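Local structure of dipeptide Epimerase (Enterococcus faecalis V583, 3JW7) at residues Met238-Cys243 and Val260-Leu265; Gly285-Ile290 and Ile314-Leu319. The protein belongs to the mandelate racemase/muconate lactonizing enzyme family of the enolase superfamily and holds a magnesium ion in its barrel domain. All coordinates share one frame; numbering follows the deposited sequence.

Contact 1: Met238-Cys243 and Val260-Leu265; sequences MADESC and VINIKL. With MG (magnesium ion), chain L; TYR (tyrosine), chain J.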
loop_
_atom_site.group_PDB
_atom_site.type_symbol
_atom_site.label_atom_id
_atom_site.label_comp_id
_atom_site.label_asym_id
_atom_site.label_seq_id
_atom_site.Cartn_x
_atom_site.Cartn_y
_atom_site.Cartn_z
ATOM N N MET A 238 4.017 -2.000 -13.843
ATOM C CA MET A 238 3.023 -1.572 -12.862
ATOM C C MET A 238 3.149 -0.096 -12.532
ATOM O O MET A 238 4.255 0.427 -12.369
ATOM C CB MET A 238 3.174 -2.375 -11.564
ATOM C CG MET A 238 2.125 -2.047 -10.495
ATOM S SD MET A 238 2.405 -2.914 -8.946
ATOM C CE MET A 238 1.989 -4.586 -9.403
ATOM N N ALA A 239 2.012 0.583 -12.446
ATOM C CA ALA A 239 2.029 1.990 -12.092
ATOM C C ALA A 239 1.839 2.072 -10.589
ATOM O O ALA A 239 1.076 1.297 -10.016
ATOM C CB ALA A 239 0.898 2.735 -12.795
ATOM N N ASP A 240 2.552 2.993 -9.951
ATOM C CA ASP A 240 2.393 3.205 -8.524
ATOM C C ASP A 240 2.195 4.694 -8.295
ATOM O O ASP A 240 1.060 5.158 -8.223
ATOM C CB ASP A 240 3.605 2.710 -7.731
ATOM C CG ASP A 240 3.448 2.937 -6.236
ATOM O OD1 ASP A 240 2.361 3.391 -5.806
ATOM O OD2 ASP A 240 4.410 2.663 -5.487
ATOM N N GLU A 241 3.287 5.449 -8.211
ATOM C CA GLU A 241 3.175 6.885 -7.973
ATOM C C GLU A 241 2.377 7.617 -9.051
ATOM O O GLU A 241 1.869 8.709 -8.804
ATOM C CB GLU A 241 4.564 7.519 -7.820
ATOM C CG GLU A 241 5.310 7.052 -6.586
ATOM C CD GLU A 241 6.322 5.965 -6.886
ATOM O OE1 GLU A 241 5.970 5.001 -7.600
ATOM O OE2 GLU A 241 7.466 6.080 -6.401
ATOM N N SER A 242 2.268 7.021 -10.239
ATOM C CA SER A 242 1.501 7.627 -11.325
ATOM C C SER A 242 -0.002 7.453 -11.117
ATOM O O SER A 242 -0.805 8.046 -11.839
ATOM C CB SER A 242 1.879 7.011 -12.677
ATOM O OG SER A 242 3.126 7.505 -13.137
ATOM N N CYS A 243 -0.392 6.645 -10.137
ATOM C CA CYS A 243 -1.819 6.434 -9.887
ATOM C C CYS A 243 -2.183 6.563 -8.410
ATOM O O CYS A 243 -1.915 5.668 -7.611
ATOM C CB CYS A 243 -2.238 5.059 -10.414
ATOM S SG CYS A 243 -4.031 4.760 -10.395
ATOM N N VAL A 260 -0.497 -3.284 -14.856
ATOM C CA VAL A 260 -1.028 -3.525 -13.518
ATOM C C VAL A 260 -0.926 -2.229 -12.720
ATOM O O VAL A 260 -0.123 -1.354 -13.042
ATOM C CB VAL A 260 -0.215 -4.637 -12.793
ATOM C CG1 VAL A 260 -0.675 -4.782 -11.350
ATOM C CG2 VAL A 260 -0.393 -5.971 -13.521
ATOM N N ILE A 261 -1.737 -2.105 -11.678
ATOM C CA ILE A 261 -1.716 -0.905 -10.861
ATOM C C ILE A 261 -1.604 -1.200 -9.368
ATOM O O ILE A 261 -2.286 -2.075 -8.843
ATOM C CB ILE A 261 -2.977 -0.040 -11.117
ATOM C CG1 ILE A 261 -2.871 0.629 -12.492
ATOM C CG2 ILE A 261 -3.125 1.022 -10.013
ATOM C CD1 ILE A 261 -4.121 1.403 -12.915
ATOM N N ASN A 262 -0.730 -0.455 -8.702
ATOM C CA ASN A 262 -0.506 -0.585 -7.266
ATOM C C ASN A 262 -1.504 0.322 -6.536
ATOM O O ASN A 262 -1.512 1.531 -6.752
ATOM C CB ASN A 262 0.930 -0.147 -6.934
ATOM C CG ASN A 262 1.262 -0.255 -5.449
ATOM O OD1 ASN A 262 0.480 0.145 -4.589
ATOM N ND2 ASN A 262 2.443 -0.779 -5.149
ATOM N N ILE A 263 -2.350 -0.267 -5.695
ATOM C CA ILE A 263 -3.332 0.493 -4.918
ATOM C C ILE A 263 -2.861 0.664 -3.476
ATOM O O ILE A 263 -2.469 -0.306 -2.831
ATOM C CB ILE A 263 -4.698 -0.229 -4.844
ATOM C CG1 ILE A 263 -5.308 -0.348 -6.236
ATOM C CG2 ILE A 263 -5.631 0.524 -3.894
ATOM C CD1 ILE A 263 -6.619 -1.111 -6.253
ATOM N N LYS A 264 -2.903 1.893 -2.971
ATOM C CA LYS A 264 -2.515 2.150 -1.585
ATOM C C LYS A 264 -3.617 2.960 -0.914
ATOM O O LYS A 264 -4.040 3.983 -1.445
ATOM C CB LYS A 264 -1.218 2.956 -1.509
ATOM C CG LYS A 264 0.061 2.208 -1.858
ATOM C CD LYS A 264 1.283 3.091 -1.556
ATOM C CE LYS A 264 2.596 2.393 -1.922
ATOM N NZ LYS A 264 2.627 2.009 -3.358
ATOM N N LEU A 265 -4.075 2.521 0.252
ATOM C CA LEU A 265 -5.120 3.268 0.947
ATOM C C LEU A 265 -4.629 4.676 1.247
ATOM O O LEU A 265 -5.408 5.626 1.230
ATOM C CB LEU A 265 -5.509 2.574 2.253
ATOM C CG LEU A 265 -6.119 1.181 2.091
ATOM C CD1 LEU A 265 -6.592 0.685 3.453
ATOM C CD2 LEU A 265 -7.277 1.223 1.092
HETATM MG MG MG L . 6.122 1.066 -5.575
HETATM N N TYR J . 6.143 1.179 -0.297
HETATM C CA TYR J . 6.327 2.181 -1.340
HETATM C C TYR J . 6.245 1.580 -2.743
HETATM O O TYR J . 5.440 0.640 -2.933
HETATM C CB TYR J . 7.670 2.895 -1.148
HETATM C CG TYR J . 7.799 3.674 0.151
HETATM C CD1 TYR J . 8.981 3.633 0.888
HETATM C CD2 TYR J . 6.765 4.489 0.618
HETATM C CE1 TYR J . 9.138 4.380 2.055
HETATM C CE2 TYR J . 6.915 5.250 1.793
HETATM C CZ TYR J . 8.110 5.187 2.501
HETATM O OH TYR J . 8.297 5.939 3.642
HETATM O OXT TYR J . 6.968 2.071 -3.636
HETATM O O HOH W 1 6.969 2.403 -7.415
HETATM O O HOH W 2 -3.683 3.352 -7.289
#
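Asp240 and Asn262 each hold CG anti to the backbone N (chi1 180° in both), and from adjacent backbones their side chains run side by side in the same direction. The Asp240 carboxylate stacks on the Asn262 amide with the planes 6° apart. Asp240 OD1 is 3.8 Å from Asn262 CG. Lys264 is straight from CG to CE, then bends at chi4 (58°) and crosses Asp240 at about a right angle. The bend puts Lys264 NZ 2.8 Å from Asp240 OD1 and 2.9 Å from Asp240 OD2, a salt bridge whose two hydrogen bonds are weak. The same NZ donates to tyrosine O at 3.2 Å and weakly to Asn262 OD1. Asp240 OD1 has a second charged partner in Lys267. Asp240 OD2 binds the magnesium ion at 2.3 Å, and the tyrosine OXT and a water complete the site with Asp189 and Glu215. That water donates to Glu241 OE1. Asn262 ND2 donates to Glu215, which makes Asn262 a second-shell residue of the metal. Behind the site the strands pair in parallel. Ala239 N donates to Val260 O (2.9 Å), and Asn262 N donates to Ala239 O (2.8 Å). Met238 CE presses tightly on Val260 CG1, while Met238 SD lies against Asn262 CB. On the face carrying Ala239 and Ile261, Cys243 SG from the following turn meets Ile261 CG2. Metal-binding acids at the C-terminal ends of successive strands, here 185-189, 211-215 and 236-239, are the signature of the enolase superfamily (beta/alpha)8-barrel.

Contact 2: Gly285-Ile290 and Ile314-Leu319; sequences GIECMI and ITRADL. With ILE (isoleucine), chain I.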
loop_
_atom_site.group_PDB
_atom_site.type_symbol
_atom_site.label_atom_id
_atom_site.label_comp_id
_atom_site.label_asym_id
_atom_site.label_seq_id
_atom_site.Cartn_x
_atom_site.Cartn_y
_atom_site.Cartn_z
ATOM N N GLY A 285 -9.514 -4.926 -17.493
ATOM C CA GLY A 285 -8.629 -6.069 -17.663
ATOM C C GLY A 285 -7.249 -5.853 -17.066
ATOM O O GLY A 285 -6.266 -6.464 -17.494
ATOM N N ILE A 286 -7.180 -4.968 -16.076
ATOM C CA ILE A 286 -5.935 -4.661 -15.388
ATOM C C ILE A 286 -6.009 -5.185 -13.955
ATOM O O ILE A 286 -6.928 -4.851 -13.215
ATOM C CB ILE A 286 -5.692 -3.136 -15.348
ATOM C CG1 ILE A 286 -5.474 -2.607 -16.767
ATOM C CG2 ILE A 286 -4.496 -2.807 -14.457
ATOM C CD1 ILE A 286 -5.384 -1.097 -16.844
ATOM N N GLU A 287 -5.051 -6.023 -13.571
ATOM C CA GLU A 287 -5.026 -6.550 -12.215
ATOM C C GLU A 287 -4.404 -5.519 -11.285
ATOM O O GLU A 287 -3.665 -4.637 -11.730
ATOM C CB GLU A 287 -4.230 -7.858 -12.162
ATOM C CG GLU A 287 -5.014 -9.076 -12.636
ATOM C CD GLU A 287 -4.170 -10.341 -12.681
ATOM O OE1 GLU A 287 -3.181 -10.429 -11.922
ATOM O OE2 GLU A 287 -4.504 -11.253 -13.467
ATOM N N CYS A 288 -4.703 -5.621 -9.993
ATOM C CA CYS A 288 -4.155 -4.677 -9.022
ATOM C C CYS A 288 -3.372 -5.357 -7.904
ATOM O O CYS A 288 -3.633 -6.509 -7.542
ATOM C CB CYS A 288 -5.276 -3.844 -8.385
ATOM S SG CYS A 288 -6.197 -2.755 -9.502
ATOM N N MET A 289 -2.396 -4.627 -7.375
ATOM C CA MET A 289 -1.596 -5.102 -6.258
ATOM C C MET A 289 -1.814 -4.106 -5.135
ATOM O O MET A 289 -1.702 -2.900 -5.344
ATOM C CB MET A 289 -0.100 -5.135 -6.586
ATOM C CG MET A 289 0.732 -5.523 -5.359
ATOM S SD MET A 289 2.490 -5.795 -5.660
ATOM C CE MET A 289 3.119 -4.150 -5.450
ATOM N N ILE A 290 -2.147 -4.611 -3.958
ATOM C CA ILE A 290 -2.356 -3.755 -2.797
ATOM C C ILE A 290 -0.961 -3.493 -2.208
ATOM O O ILE A 290 -0.163 -4.420 -2.046
ATOM C CB ILE A 290 -3.292 -4.453 -1.768
ATOM C CG1 ILE A 290 -3.668 -3.481 -0.649
ATOM C CG2 ILE A 290 -2.639 -5.712 -1.217
ATOM C CD1 ILE A 290 -4.473 -2.314 -1.120
ATOM N N ILE A 314 -7.624 -7.988 -6.951
ATOM C CA ILE A 314 -6.407 -7.561 -6.256
ATOM C C ILE A 314 -5.691 -8.905 -6.110
ATOM O O ILE A 314 -5.928 -9.666 -5.173
ATOM C CB ILE A 314 -6.729 -6.928 -4.882
ATOM C CG1 ILE A 314 -7.495 -5.616 -5.110
ATOM C CG2 ILE A 314 -5.435 -6.658 -4.104
ATOM C CD1 ILE A 314 -7.888 -4.873 -3.840
ATOM N N THR A 315 -4.825 -9.192 -7.073
ATOM C CA THR A 315 -4.133 -10.475 -7.138
ATOM C C THR A 315 -2.743 -10.559 -6.537
ATOM O O THR A 315 -2.173 -11.648 -6.436
ATOM C CB THR A 315 -4.046 -10.930 -8.596
ATOM O OG1 THR A 315 -3.240 -10.000 -9.334
ATOM C CG2 THR A 315 -5.435 -10.960 -9.213
ATOM N N ARG A 316 -2.185 -9.418 -6.162
ATOM C CA ARG A 316 -0.861 -9.397 -5.561
ATOM C C ARG A 316 -0.923 -8.538 -4.315
ATOM O O ARG A 316 -1.812 -7.704 -4.183
ATOM C CB ARG A 316 0.166 -8.800 -6.522
ATOM C CG ARG A 316 0.442 -9.637 -7.766
ATOM C CD ARG A 316 1.505 -8.956 -8.627
ATOM N NE ARG A 316 1.880 -9.747 -9.797
ATOM C CZ ARG A 316 1.220 -9.754 -10.950
ATOM N NH1 ARG A 316 0.135 -9.005 -11.109
ATOM N NH2 ARG A 316 1.650 -10.509 -11.956
ATOM N N ALA A 317 0.020 -8.745 -3.404
ATOM C CA ALA A 317 0.051 -7.954 -2.185
ATOM C C ALA A 317 1.468 -7.676 -1.718
ATOM O O ALA A 317 2.329 -8.559 -1.705
ATOM C CB ALA A 317 -0.734 -8.655 -1.074
ATOM N N ASP A 318 1.690 -6.421 -1.348
ATOM C CA ASP A 318 2.962 -5.958 -0.833
ATOM C C ASP A 318 2.570 -5.247 0.455
ATOM O O ASP A 318 2.491 -4.023 0.495
ATOM C CB ASP A 318 3.623 -4.980 -1.812
ATOM C CG ASP A 318 4.865 -4.317 -1.229
ATOM O OD1 ASP A 318 5.665 -5.011 -0.566
ATOM O OD2 ASP A 318 5.044 -3.101 -1.441
ATOM N N LEU A 319 2.298 -6.032 1.497
ATOM C CA LEU A 319 1.889 -5.487 2.791
ATOM C C LEU A 319 2.882 -5.919 3.853
ATOM O O LEU A 319 2.586 -6.777 4.689
ATOM C CB LEU A 319 0.483 -5.986 3.151
ATOM C CG LEU A 319 -0.623 -5.591 2.169
ATOM C CD1 LEU A 319 -1.945 -6.251 2.551
ATOM C CD2 LEU A 319 -0.766 -4.085 2.153
HETATM N N ILE I . 6.767 -2.283 0.583
HETATM C CA ILE I . 6.545 -0.854 0.947
HETATM C C ILE I . 6.878 0.071 -0.216
HETATM O O ILE I . 7.775 -0.217 -1.014
HETATM C CB ILE I . 7.417 -0.419 2.154
HETATM C CG1 ILE I . 8.875 -0.788 1.890
HETATM C CG2 ILE I . 6.876 -1.033 3.441
HETATM C CD1 ILE I . 9.875 -0.120 2.831
HETATM O O HOH W 3 -1.579 -7.684 -9.397
#
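Strands 287-290 and 314-317 run parallel, their axes 4.6 Å apart and 36° off parallel, with a beta bulge that shifts the register by one between Cys288 and Met289. Thr315 OG1 sits between its backbone N and carbonyl carbon (chi1 64°), from where it donates to Glu287 OE1 at 2.6 Å. It meets that oxygen from above the carboxylate, 40° out of plane. A water accepts from Arg316 NH1 in the guanidinium plane and donates to Thr315 OG1. Glu287 OE1 to Arg316 NH1 is a long salt bridge of 3.7 Å, with no N-H aimed at the oxygen. The stronger ionic partner of Arg316 is Glu212, which meets NE. Cys288 pairs with Ile314, but Met289 pairs with Arg316, and Thr315 is the extra residue. Thr315 N makes a weak bond to Cys288 O. Beyond the bulge the parallel pairing continues: Ile290 N donates to Arg316 O at 3.1 Å, and Asp318 N to Ile290 O at 2.8 Å. The two strands and helix 298-310 form a beta-alpha-beta unit of the (beta/alpha)8-barrel, and strand 314-317 goes on to pair with strand 128-135, closing the barrel. On the Ile290 face, Ile290 CG2 rests on Ala317 CB at 3.5 Å and also touches Leu319 CD1. Ile314 CG2 meets Ile290 CB. Helix 298-310 covers Ile290, Ile314 and Leu319 through Ala304 and Ala308. On the other face, Met289 crosses Arg316 at about a right angle, with Met289 CG 3.5 Å from Arg316 CB. The Met289 chain bends at its last torsion, and CE reaches Asp318 CB. The Asp318 carboxylate takes the isoleucine N, at 2.8 Å through OD2 and weakly through OD1; OD2 also forms a salt bridge with Lys159.

Overall arrangement
Contacts 1 and 2 follow each other along the chain and share one sheet, with their centres about 9 Å apart. Strands 260-263 and 287-290 are neighbours and join them. Two probable hydrogen bonds make the seam: Ile263 N to Met289 O at 2.7 Å, and Met289 N to Ile261 O at 2.9 Å. The Met289 side chain also touches Met238 and Asn262. Both contacts reach the same ligand pocket. Contact 1 supplies the magnesium ligand Asp240 and Lys264, which lies by the tyrosine. Contact 2 supplies Asp318 for the isoleucine amine. Between nearest atoms, the Asp318 side chain is about 4 Å from the tyrosine and about 6 Å from the magnesium ion, while that of Lys264 is about 5 Å from the isoleucine.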